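D-xylonate dehydratase (Caulobacter crescentus, PDB 5OYN) catalyses the dehydration of D-xylonate to 2-dehydro-3-deoxy-D-arabinonate in D-xylose breakdown, and also dehydrates D-gluconate, using a [2Fe-2S] cluster and magnesium. Local coordinates at residues L110-L114 against G579-E583; A297-G301 against E583-Q589; N509-E513 against S574-T578; Y116-V120 against M146-V151. All blocks are in the same frame, centred on the assembly; numbering follows the deposited sequence.

Overall arrangement
Interactions 1 and 2 bring the C-terminal segment 579-589 onto helices 109-125 and 289-299, interaction 3 ties the loop before it to strand 507-511, and interaction 4 packs helix 109-125 on helix 141-151. Interactions 1 and 4, centres 11 Å apart, share helix 109-125, and Met146 packs against Arg112 and Asn113. Interactions 1 and 2 share Glu583, while His299 rests on Tyr116 and Thr150 of interaction 4. Interaction 3 joins interaction 1 through the backbone, Gly580 N lying 3.0 Å from Gln575 O in a probable hydrogen bond. The magnesium ion is about 10 Å from the side chain of Arg112 and about 11 Å from that of Asn509, so interactions 1 and 3 lie nearest it.

Interaction 1. Residues L110-L114 against G579-E583; sequences LDRNL and GGVLE
Arg112 swings CG to the side opposite its backbone N (chi1 -172°) and bends at chi3, which carries the guanidinium to the carbonyls of 579-583; Asn113 turns CG opposite its carbonyl carbon instead (chi1 -74°) and aims its amide at the same loop. NH2 of Arg112 meets Gly579 O at 3.0 Å, in the guanidinium plane and nearly along the C=O axis, while NH1 adds a weak second bond to that oxygen. Beside it, Asn113 ND2 donates to Gly580 O at 2.9 Å, lying in the carbonyl plane. The two side chains also hold each other: Arg112 NH2 gives a bond of 3.1 Å to Asn113 OD1, so both ends of the amide are engaged. Nearer the backbone, Asn113 CB packs on Leu582 CG at 3.9 Å as the two side chains run past each other in opposite directions. A leucine in place of this asparagine would probably leave Gly580 O without this donor and the guanidinium without its steadying oxygen. His292 takes a further bond from Arg112 NH1. With the side chain of Arg112 about 10 Å from the magnesium ion, this buried helix-to-loop tie to glycine carbonyls lies near the metal site but outside it.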
loop_
_atom_site.group_PDB
_atom_site.type_symbol
_atom_site.label_atom_id
_atom_site.label_comp_id
_atom_site.label_asym_id
_atom_site.label_seq_id
_atom_site.Cartn_x
_atom_site.Cartn_y
_atom_site.Cartn_z
ATOM N N LEU A 110 17.947 2.661 25.325
ATOM C CA LEU A 110 16.823 2.969 26.193
ATOM C C LEU A 110 15.552 2.261 25.751
ATOM O O LEU A 110 14.651 2.031 26.565
ATOM C CB LEU A 110 16.591 4.476 26.204
ATOM C CG LEU A 110 17.479 5.245 27.167
ATOM C CD1 LEU A 110 17.213 6.731 27.034
ATOM C CD2 LEU A 110 17.184 4.764 28.562
ATOM N N ASP A 111 15.456 1.914 24.475
ATOM C CA ASP A 111 14.178 1.537 23.892
ATOM C C ASP A 111 13.923 0.041 23.908
ATOM O O ASP A 111 12.759 -0.372 23.842
ATOM C CB ASP A 111 14.096 2.064 22.459
ATOM C CG ASP A 111 13.803 3.553 22.419
ATOM O OD1 ASP A 111 13.116 4.027 23.353
ATOM O OD2 ASP A 111 14.256 4.246 21.477
ATOM N N ARG A 112 14.972 -0.780 24.012
ATOM C CA ARG A 112 14.771 -2.218 23.937
ATOM C C ARG A 112 13.823 -2.691 25.026
ATOM O O ARG A 112 12.906 -3.479 24.766
ATOM C CB ARG A 112 16.104 -2.937 24.035
ATOM C CG ARG A 112 15.989 -4.415 23.780
ATOM C CD ARG A 112 17.181 -5.147 24.349
ATOM N NE ARG A 112 16.984 -5.405 25.767
ATOM C CZ ARG A 112 17.963 -5.648 26.629
ATOM N NH1 ARG A 112 19.224 -5.673 26.225
ATOM N NH2 ARG A 112 17.670 -5.874 27.897
ATOM N N ASN A 113 14.005 -2.190 26.246
ATOM C CA ASN A 113 13.151 -2.628 27.339
ATOM C C ASN A 113 11.754 -2.031 27.217
ATOM O O ASN A 113 10.757 -2.712 27.492
ATOM C CB ASN A 113 13.806 -2.273 28.679
ATOM C CG ASN A 113 15.000 -3.189 29.017
ATOM O OD1 ASN A 113 15.079 -4.333 28.561
ATOM N ND2 ASN A 113 15.923 -2.681 29.823
ATOM N N LEU A 114 11.662 -0.771 26.775
ATOM C CA LEU A 114 10.361 -0.136 26.565
ATOM C C LEU A 114 9.565 -0.848 25.479
ATOM O O LEU A 114 8.358 -1.060 25.618
ATOM C CB LEU A 114 10.549 1.341 26.221
ATOM C CG LEU A 114 9.294 2.148 25.877
ATOM C CD1 LEU A 114 8.232 2.048 26.950
ATOM C CD2 LEU A 114 9.652 3.605 25.614
ATOM N N GLY A 579 22.754 -7.977 31.385
ATOM C CA GLY A 579 21.981 -7.672 30.198
ATOM C C GLY A 579 21.138 -6.420 30.244
ATOM O O GLY A 579 20.164 -6.329 29.489
ATOM N N GLY A 580 21.482 -5.452 31.097
ATOM C CA GLY A 580 20.713 -4.229 31.250
ATOM C C GLY A 580 19.214 -4.433 31.143
ATOM O O GLY A 580 18.533 -3.748 30.364
ATOM N N VAL A 581 18.705 -5.410 31.897
ATOM C CA VAL A 581 17.303 -5.782 31.849
ATOM C C VAL A 581 16.545 -5.018 32.925
ATOM O O VAL A 581 17.124 -4.523 33.898
ATOM C CB VAL A 581 17.112 -7.301 32.027
ATOM C CG1 VAL A 581 18.033 -8.071 31.103
ATOM C CG2 VAL A 581 17.351 -7.693 33.474
ATOM N N LEU A 582 15.228 -4.911 32.738
ATOM C CA LEU A 582 14.328 -4.514 33.816
ATOM C C LEU A 582 14.330 -5.641 34.839
ATOM O O LEU A 582 13.721 -6.693 34.625
ATOM C CB LEU A 582 12.932 -4.249 33.281
ATOM C CG LEU A 582 12.856 -3.039 32.357
ATOM C CD1 LEU A 582 11.399 -2.706 32.007
ATOM C CD2 LEU A 582 13.551 -1.863 33.017
ATOM N N GLU A 583 15.038 -5.419 35.955
ATOM C CA GLU A 583 15.344 -6.506 36.880
ATOM C C GLU A 583 14.075 -7.112 37.481
ATOM O O GLU A 583 13.979 -8.335 37.646
ATOM C CB GLU A 583 16.288 -5.994 37.965
ATOM C CG GLU A 583 16.843 -7.085 38.849
ATOM C CD GLU A 583 18.049 -7.780 38.247
ATOM O OE1 GLU A 583 19.132 -7.157 38.183
ATOM O OE2 GLU A 583 17.914 -8.954 37.837
#

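Interaction 2. Residues A297-G301 against E583-Q589; sequences ARHAG and EFAVKYQ
Arg298 and Val586 make the close-packed part of this contact. Val586 CG2 sits 4.0 Å above the guanidinium plane, over its centre, and Val586 CG1 approaches Arg298 CB at 4.0 Å; the two side chains cross at about a right angle, and CG1 also lies 3.3 Å from Arg298 O. On the buried flank the His299 ring turns an edge to Ala585, with NE2 at 4.1 Å from the methyl CB. The same ring meets Tyr116 with the planes at about 50°, which joins this flank to helix 109-125.

Towards solvent the contact becomes polar. Glu583, an exposed residue, folds back at chi2 (83°) to bring its carboxylate to the end of Arg298. Both NH1 and NH2 converge on the one oxygen OE2 in a salt bridge, NH2 at 2.6 Å, with the carboxylate turned 43° from the guanidinium plane. Gln589 borders the other end more loosely. Its NE2 is held firmly by Val586 O within its own segment, at 2.8 Å, and adds only a weak bond of 3.2 Å to His299 O. Lys587 forms a salt bridge to Glu567 of the second subunit, so segment 583-589 also faces the subunit interface. Where Gln589 approaches, helix 289-299 ends in a Schellman motif: Gly301, at positive phi, is its C-prime residue, with Gly301 N bonded to Arg298 O and Val302 N to Ala297 O.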
loop_
_atom_site.group_PDB
_atom_site.type_symbol
_atom_site.label_atom_id
_atom_site.label_comp_id
_atom_site.label_asym_id
_atom_site.label_seq_id
_atom_site.Cartn_x
_atom_site.Cartn_y
_atom_site.Cartn_z
ATOM N N ALA A 297 18.550 -14.782 27.644
ATOM C CA ALA A 297 18.709 -15.946 28.515
ATOM C C ALA A 297 17.926 -15.771 29.805
ATOM O O ALA A 297 17.059 -16.588 30.140
ATOM C CB ALA A 297 20.190 -16.175 28.812
ATOM N N ARG A 298 18.210 -14.687 30.528
ATOM C CA ARG A 298 17.509 -14.412 31.774
ATOM C C ARG A 298 15.999 -14.471 31.595
ATOM O O ARG A 298 15.304 -15.156 32.352
ATOM C CB ARG A 298 17.940 -13.057 32.322
ATOM C CG ARG A 298 19.390 -13.026 32.736
ATOM C CD ARG A 298 19.650 -11.890 33.706
ATOM N NE ARG A 298 18.910 -12.067 34.952
ATOM C CZ ARG A 298 18.770 -11.124 35.878
ATOM N NH1 ARG A 298 19.321 -9.924 35.705
ATOM N NH2 ARG A 298 18.075 -11.383 36.979
ATOM N N HIS A 299 15.472 -13.793 30.571
ATOM C CA HIS A 299 14.023 -13.770 30.375
ATOM C C HIS A 299 13.459 -15.140 30.038
ATOM O O HIS A 299 12.248 -15.344 30.173
ATOM C CB HIS A 299 13.635 -12.770 29.285
ATOM C CG HIS A 299 13.328 -11.404 29.809
ATOM N ND1 HIS A 299 14.219 -10.355 29.718
ATOM C CD2 HIS A 299 12.233 -10.918 30.441
ATOM C CE1 HIS A 299 13.685 -9.279 30.270
ATOM N NE2 HIS A 299 12.478 -9.590 30.713
ATOM N N ALA A 300 14.292 -16.078 29.598
ATOM C CA ALA A 300 13.880 -17.465 29.464
ATOM C C ALA A 300 14.358 -18.327 30.640
ATOM O O ALA A 300 14.406 -19.561 30.527
ATOM C CB ALA A 300 14.379 -18.030 28.136
ATOM N N GLY A 301 14.705 -17.702 31.764
ATOM C CA GLY A 301 15.088 -18.445 32.955
ATOM C C GLY A 301 16.341 -19.280 32.793
ATOM O O GLY A 301 16.407 -20.404 33.306
ATOM N N GLU A 583 15.038 -5.419 35.955
ATOM C CA GLU A 583 15.344 -6.506 36.880
ATOM C C GLU A 583 14.075 -7.112 37.481
ATOM O O GLU A 583 13.979 -8.335 37.646
ATOM C CB GLU A 583 16.288 -5.994 37.965
ATOM C CG GLU A 583 16.843 -7.085 38.849
ATOM C CD GLU A 583 18.049 -7.780 38.247
ATOM O OE1 GLU A 583 19.132 -7.157 38.183
ATOM O OE2 GLU A 583 17.914 -8.954 37.837
ATOM N N PHE A 584 13.076 -6.278 37.783
ATOM C CA PHE A 584 11.811 -6.814 38.273
ATOM C C PHE A 584 11.142 -7.727 37.249
ATOM O O PHE A 584 10.358 -8.607 37.624
ATOM C CB PHE A 584 10.866 -5.674 38.637
ATOM C CG PHE A 584 10.141 -5.097 37.458
ATOM C CD1 PHE A 584 10.670 -4.016 36.767
ATOM C CD2 PHE A 584 8.933 -5.635 37.030
ATOM C CE1 PHE A 584 10.014 -3.475 35.678
ATOM C CE2 PHE A 584 8.270 -5.101 35.932
ATOM C CZ PHE A 584 8.812 -4.020 35.254
ATOM N N ALA A 585 11.416 -7.522 35.957
ATOM C CA ALA A 585 10.613 -8.147 34.911
ATOM C C ALA A 585 11.001 -9.594 34.648
ATOM O O ALA A 585 10.162 -10.373 34.179
ATOM C CB ALA A 585 10.718 -7.344 33.614
ATOM N N VAL A 586 12.255 -9.968 34.925
ATOM C CA VAL A 586 12.712 -11.336 34.677
ATOM C C VAL A 586 11.858 -12.343 35.432
ATOM O O VAL A 586 11.607 -13.455 34.946
ATOM C CB VAL A 586 14.196 -11.465 35.068
ATOM C CG1 VAL A 586 14.743 -12.814 34.648
ATOM C CG2 VAL A 586 14.997 -10.326 34.466
ATOM N N LYS A 587 11.420 -11.967 36.638
ATOM C CA LYS A 587 10.522 -12.777 37.453
ATOM C C LYS A 587 9.349 -13.357 36.646
ATOM O O LYS A 587 9.016 -14.536 36.806
ATOM C CB LYS A 587 10.048 -11.902 38.618
ATOM C CG LYS A 587 8.917 -12.423 39.459
ATOM C CD LYS A 587 8.208 -11.247 40.137
ATOM C CE LYS A 587 9.145 -10.071 40.408
ATOM N NZ LYS A 587 8.406 -8.775 40.452
ATOM N N TYR A 588 8.724 -12.562 35.756
ATOM C CA TYR A 588 7.501 -12.992 35.050
ATOM C C TYR A 588 7.807 -13.996 33.939
ATOM O O TYR A 588 8.556 -13.689 33.005
ATOM C CB TYR A 588 6.768 -11.780 34.471
ATOM C CG TYR A 588 6.333 -10.813 35.534
ATOM C CD1 TYR A 588 7.185 -9.799 35.951
ATOM C CD2 TYR A 588 5.083 -10.930 36.152
ATOM C CE1 TYR A 588 6.814 -8.916 36.945
ATOM C CE2 TYR A 588 4.700 -10.047 37.158
ATOM C CZ TYR A 588 5.577 -9.045 37.550
ATOM O OH TYR A 588 5.219 -8.159 38.534
ATOM N N GLN A 589 7.195 -15.180 34.010
ATOM C CA GLN A 589 7.500 -16.249 33.067
ATOM C C GLN A 589 6.228 -16.953 32.631
ATOM O O GLN A 589 5.271 -17.074 33.403
ATOM C CB GLN A 589 8.453 -17.292 33.660
ATOM C CG GLN A 589 9.738 -16.715 34.205
ATOM C CD GLN A 589 10.857 -16.705 33.186
ATOM O OE1 GLN A 589 10.900 -17.546 32.282
ATOM N NE2 GLN A 589 11.778 -15.750 33.331
#

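Interaction 3. Residues N509-E513 against S574-T578; sequences NASPE and SQLDT
Gln575 and Glu513 supply the strong hydrogen bonds. The glutamine side chain bends at chi2 (-83°) to lay its amide across the glutamate, and both ends of the amide are used. OE1 accepts from the backbone Glu513 N at 2.6 Å, the donor tilted out of the carbonyl plane, and NE2 gives a nearly straight bond of 2.6 Å to Glu513 OE2 on its anti lone pair. The carboxylate is gripped further by the backbone amides of Ile465 and Gly466, a cluster of donors that would probably favour its charged form. An alanine here in place of the glutamine is likely to leave Glu513 N without its acceptor and Glu513 OE2 without the donor on its anti lone pair.

A weaker bond follows along the chain: Asp577 N makes a weak, bent bond to Ser511 OG (3.1 Å), while that hydroxyl donates to Asn509 O. The contact thus joins strand 507-511, at the border of a three-stranded antiparallel sheet, and the cis Ser511-Pro512 turn beyond it to the short 3-10 segment 576-577.

Van der Waals contacts complete it. Asp577 CB packs on Ser511 CB at 3.6 Å, and Leu576 CD1 lies 4.0 Å from Asn509 OD1, the two side chains crossing near a right angle. The amide nitrogen of Asn509 is bonded to Gln290, which also donates to Leu576 O and so links both segments to helix 289-299.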
loop_
_atom_site.group_PDB
_atom_site.type_symbol
_atom_site.label_atom_id
_atom_site.label_comp_id
_atom_site.label_asym_id
_atom_site.label_seq_id
_atom_site.Cartn_x
_atom_site.Cartn_y
_atom_site.Cartn_z
ATOM N N ASN A 509 31.631 -2.585 28.184
ATOM C CA ASN A 509 30.513 -3.047 29.010
ATOM C C ASN A 509 30.927 -3.234 30.466
ATOM O O ASN A 509 30.413 -4.123 31.156
ATOM C CB ASN A 509 29.907 -4.347 28.458
ATOM C CG ASN A 509 29.529 -4.249 26.986
ATOM O OD1 ASN A 509 29.401 -3.153 26.428
ATOM N ND2 ASN A 509 29.342 -5.401 26.349
ATOM N N ALA A 510 31.854 -2.399 30.938
ATOM C CA ALA A 510 32.448 -2.597 32.255
ATOM C C ALA A 510 31.385 -2.463 33.333
ATOM O O ALA A 510 30.742 -1.417 33.455
ATOM C CB ALA A 510 33.577 -1.595 32.488
ATOM N N SER A 511 31.191 -3.534 34.097
ATOM C CA SER A 511 30.225 -3.579 35.179
ATOM C C SER A 511 30.926 -3.893 36.499
ATOM O O SER A 511 31.841 -4.725 36.531
ATOM C CB SER A 511 29.137 -4.628 34.902
ATOM O OG SER A 511 28.762 -4.611 33.541
ATOM N N PRO A 512 30.539 -3.228 37.603
ATOM C CA PRO A 512 29.497 -2.197 37.574
ATOM C C PRO A 512 30.044 -0.862 37.082
ATOM O O PRO A 512 31.230 -0.567 37.272
ATOM C CB PRO A 512 29.040 -2.104 39.038
ATOM C CG PRO A 512 30.129 -2.807 39.862
ATOM C CD PRO A 512 31.164 -3.355 38.934
ATOM N N GLU A 513 29.185 -0.076 36.439
ATOM C CA GLU A 513 29.621 1.166 35.824
ATOM C C GLU A 513 30.053 2.170 36.886
ATOM O O GLU A 513 29.733 2.044 38.070
ATOM C CB GLU A 513 28.498 1.769 34.979
ATOM C CG GLU A 513 27.310 2.166 35.811
ATOM C CD GLU A 513 26.161 2.696 34.997
ATOM O OE1 GLU A 513 26.298 3.820 34.461
ATOM O OE2 GLU A 513 25.124 1.995 34.917
ATOM N N SER A 574 19.185 -3.146 35.208
ATOM C CA SER A 574 20.377 -3.815 35.701
ATOM C C SER A 574 21.619 -3.289 34.986
ATOM O O SER A 574 21.555 -2.379 34.161
ATOM C CB SER A 574 20.249 -5.321 35.501
ATOM O OG SER A 574 20.843 -5.728 34.281
ATOM N N GLN A 575 22.766 -3.872 35.286
ATOM C CA GLN A 575 23.960 -3.557 34.521
ATOM C C GLN A 575 24.115 -4.548 33.375
ATOM O O GLN A 575 23.500 -5.622 33.364
ATOM C CB GLN A 575 25.208 -3.571 35.412
ATOM C CG GLN A 575 25.168 -2.578 36.545
ATOM C CD GLN A 575 25.602 -1.193 36.100
ATOM O OE1 GLN A 575 26.781 -0.962 35.803
ATOM N NE2 GLN A 575 24.642 -0.263 36.032
ATOM N N LEU A 576 24.956 -4.171 32.399
ATOM C CA LEU A 576 25.155 -5.020 31.226
ATOM C C LEU A 576 25.794 -6.358 31.566
ATOM O O LEU A 576 25.744 -7.279 30.740
ATOM C CB LEU A 576 25.990 -4.286 30.166
ATOM C CG LEU A 576 25.506 -2.863 29.854
ATOM C CD1 LEU A 576 26.546 -2.082 29.067
ATOM C CD2 LEU A 576 24.122 -2.876 29.124
ATOM N N ASP A 577 26.392 -6.481 32.755
ATOM C CA ASP A 577 26.778 -7.787 33.277
ATOM C C ASP A 577 25.631 -8.787 33.117
ATOM O O ASP A 577 25.826 -9.896 32.612
ATOM C CB ASP A 577 27.226 -7.654 34.756
ATOM C CG ASP A 577 26.051 -7.363 35.747
ATOM O OD1 ASP A 577 25.997 -6.250 36.330
ATOM O OD2 ASP A 577 25.194 -8.255 35.973
ATOM N N THR A 578 24.424 -8.392 33.528
ATOM C CA THR A 578 23.227 -9.220 33.428
ATOM C C THR A 578 22.239 -8.660 32.408
ATOM O O THR A 578 21.025 -8.818 32.562
ATOM C CB THR A 578 22.542 -9.376 34.790
ATOM O OG1 THR A 578 22.643 -8.149 35.536
ATOM C CG2 THR A 578 23.154 -10.554 35.587
#

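Interaction 4. Residues Y116-V120 against M146-V151; sequences YLGLV and MAATTV
Tyr116 sets the edge of its ring against helix 141-151, where it overlaps the peptide between Met146 and Ala147. Its CG stands across from the backbone N (chi1 161°), which sends the ring over to the neighbouring helix: CD1 comes to 3.4 Å from Ala147 N and to 3.6 Å from Met146 CB, and the methyl CE of Met146 reaches the same part of the ring. Further out, Tyr116 OH and Thr150 OG1 are 2.5 Å apart in a hydrogen bond whose donor is not settled, so a buried phenol finds a hydroxyl partner one turn along. Over one ring face lies Val120 CG1 of the tyrosine's own helix, offset toward the rim.

Helices 109-125 and 141-151 lie side by side against the four-stranded parallel sheet, before and after strand 130-135 in the chain, and Leu119 and Ala148 both touch Leu133 of that strand. Strand 130-135, helix 141-151 and strand 155-159 form a beta-alpha-beta crossover. The two helix segments run in roughly the same direction, crossing at -43° with their axes 8.4 Å apart. Ala147 is the small residue at this approach. Its CB is received between Leu119 CB at 3.5 Å and Val120 CG1 at 3.6 Å, and Val151 CG2 continues the apolar seam toward Val120 CB at 3.8 Å. Helix 289-299 covers Met146 with Ala295, Met296 and His299. From the second subunit, Pro564 packs on Tyr116, Leu117 and Val120.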
loop_
_atom_site.group_PDB
_atom_site.type_symbol
_atom_site.label_atom_id
_atom_site.label_comp_id
_atom_site.label_asym_id
_atom_site.label_seq_id
_atom_site.Cartn_x
_atom_site.Cartn_y
_atom_site.Cartn_z
ATOM N N TYR A 116 10.014 -3.973 24.709
ATOM C CA TYR A 116 9.716 -5.251 25.350
ATOM C C TYR A 116 8.396 -5.194 26.115
ATOM O O TYR A 116 7.516 -6.041 25.925
ATOM C CB TYR A 116 10.868 -5.631 26.291
ATOM C CG TYR A 116 10.496 -6.676 27.326
ATOM C CD1 TYR A 116 10.448 -8.027 26.991
ATOM C CD2 TYR A 116 10.185 -6.315 28.637
ATOM C CE1 TYR A 116 10.095 -8.988 27.928
ATOM C CE2 TYR A 116 9.824 -7.272 29.583
ATOM C CZ TYR A 116 9.784 -8.603 29.220
ATOM O OH TYR A 116 9.436 -9.560 30.145
ATOM N N LEU A 117 8.248 -4.196 26.992
ATOM C CA LEU A 117 7.041 -4.069 27.805
ATOM C C LEU A 117 5.803 -4.071 26.940
ATOM O O LEU A 117 4.861 -4.831 27.182
ATOM C CB LEU A 117 7.090 -2.781 28.629
ATOM C CG LEU A 117 8.172 -2.729 29.709
ATOM C CD1 LEU A 117 8.426 -1.305 30.203
ATOM C CD2 LEU A 117 7.793 -3.664 30.848
ATOM N N GLY A 118 5.796 -3.218 25.914
ATOM C CA GLY A 118 4.620 -3.072 25.078
ATOM C C GLY A 118 4.316 -4.304 24.260
ATOM O O GLY A 118 3.148 -4.598 23.989
ATOM N N LEU A 119 5.342 -5.056 23.860
ATOM C CA LEU A 119 5.041 -6.250 23.083
ATOM C C LEU A 119 4.355 -7.311 23.944
ATOM O O LEU A 119 3.384 -7.938 23.489
ATOM C CB LEU A 119 6.302 -6.794 22.421
ATOM C CG LEU A 119 6.063 -7.890 21.374
ATOM C CD1 LEU A 119 4.890 -7.592 20.454
ATOM C CD2 LEU A 119 7.309 -8.102 20.552
ATOM N N VAL A 120 4.804 -7.502 25.201
ATOM C CA VAL A 120 4.162 -8.511 26.054
ATOM C C VAL A 120 2.712 -8.123 26.344
ATOM O O VAL A 120 1.814 -8.971 26.291
ATOM C CB VAL A 120 4.953 -8.782 27.364
ATOM C CG1 VAL A 120 6.453 -8.903 27.122
ATOM C CG2 VAL A 120 4.649 -7.768 28.473
ATOM N N MET A 146 12.848 -11.386 23.660
ATOM C CA MET A 146 12.556 -11.213 25.081
ATOM C C MET A 146 11.051 -11.210 25.348
ATOM O O MET A 146 10.556 -11.938 26.214
ATOM C CB MET A 146 13.192 -9.924 25.592
ATOM C CG MET A 146 14.683 -10.043 25.802
ATOM S SD MET A 146 15.517 -8.449 25.920
ATOM C CE MET A 146 14.437 -7.538 27.023
ATOM N N ALA A 147 10.301 -10.418 24.583
ATOM C CA ALA A 147 8.869 -10.295 24.823
ATOM C C ALA A 147 8.138 -11.588 24.502
ATOM O O ALA A 147 7.232 -11.996 25.239
ATOM C CB ALA A 147 8.301 -9.138 24.001
ATOM N N ALA A 148 8.497 -12.241 23.399
ATOM C CA ALA A 148 7.804 -13.473 23.050
ATOM C C ALA A 148 8.018 -14.558 24.102
ATOM O O ALA A 148 7.114 -15.367 24.335
ATOM C CB ALA A 148 8.246 -13.968 21.671
ATOM N N THR A 149 9.193 -14.603 24.755
ATOM C CA THR A 149 9.397 -15.700 25.696
ATOM C C THR A 149 8.678 -15.443 27.015
ATOM O O THR A 149 8.086 -16.370 27.580
ATOM C CB THR A 149 10.886 -15.974 25.944
ATOM O OG1 THR A 149 11.403 -15.033 26.882
ATOM C CG2 THR A 149 11.680 -15.888 24.680
ATOM N N THR A 150 8.708 -14.203 27.517
ATOM C CA THR A 150 7.938 -13.864 28.711
ATOM C C THR A 150 6.500 -14.333 28.578
ATOM O O THR A 150 5.934 -14.927 29.501
ATOM C CB THR A 150 7.972 -12.357 28.968
ATOM O OG1 THR A 150 9.303 -11.946 29.305
ATOM C CG2 THR A 150 7.044 -11.995 30.108
ATOM N N VAL A 151 5.892 -14.084 27.422
ATOM C CA VAL A 151 4.526 -14.540 27.216
ATOM C C VAL A 151 4.513 -16.013 26.845
ATOM O O VAL A 151 3.648 -16.773 27.299
ATOM C CB VAL A 151 3.838 -13.662 26.162
ATOM C CG1 VAL A 151 2.495 -14.260 25.743
ATOM C CG2 VAL A 151 3.664 -12.260 26.719
#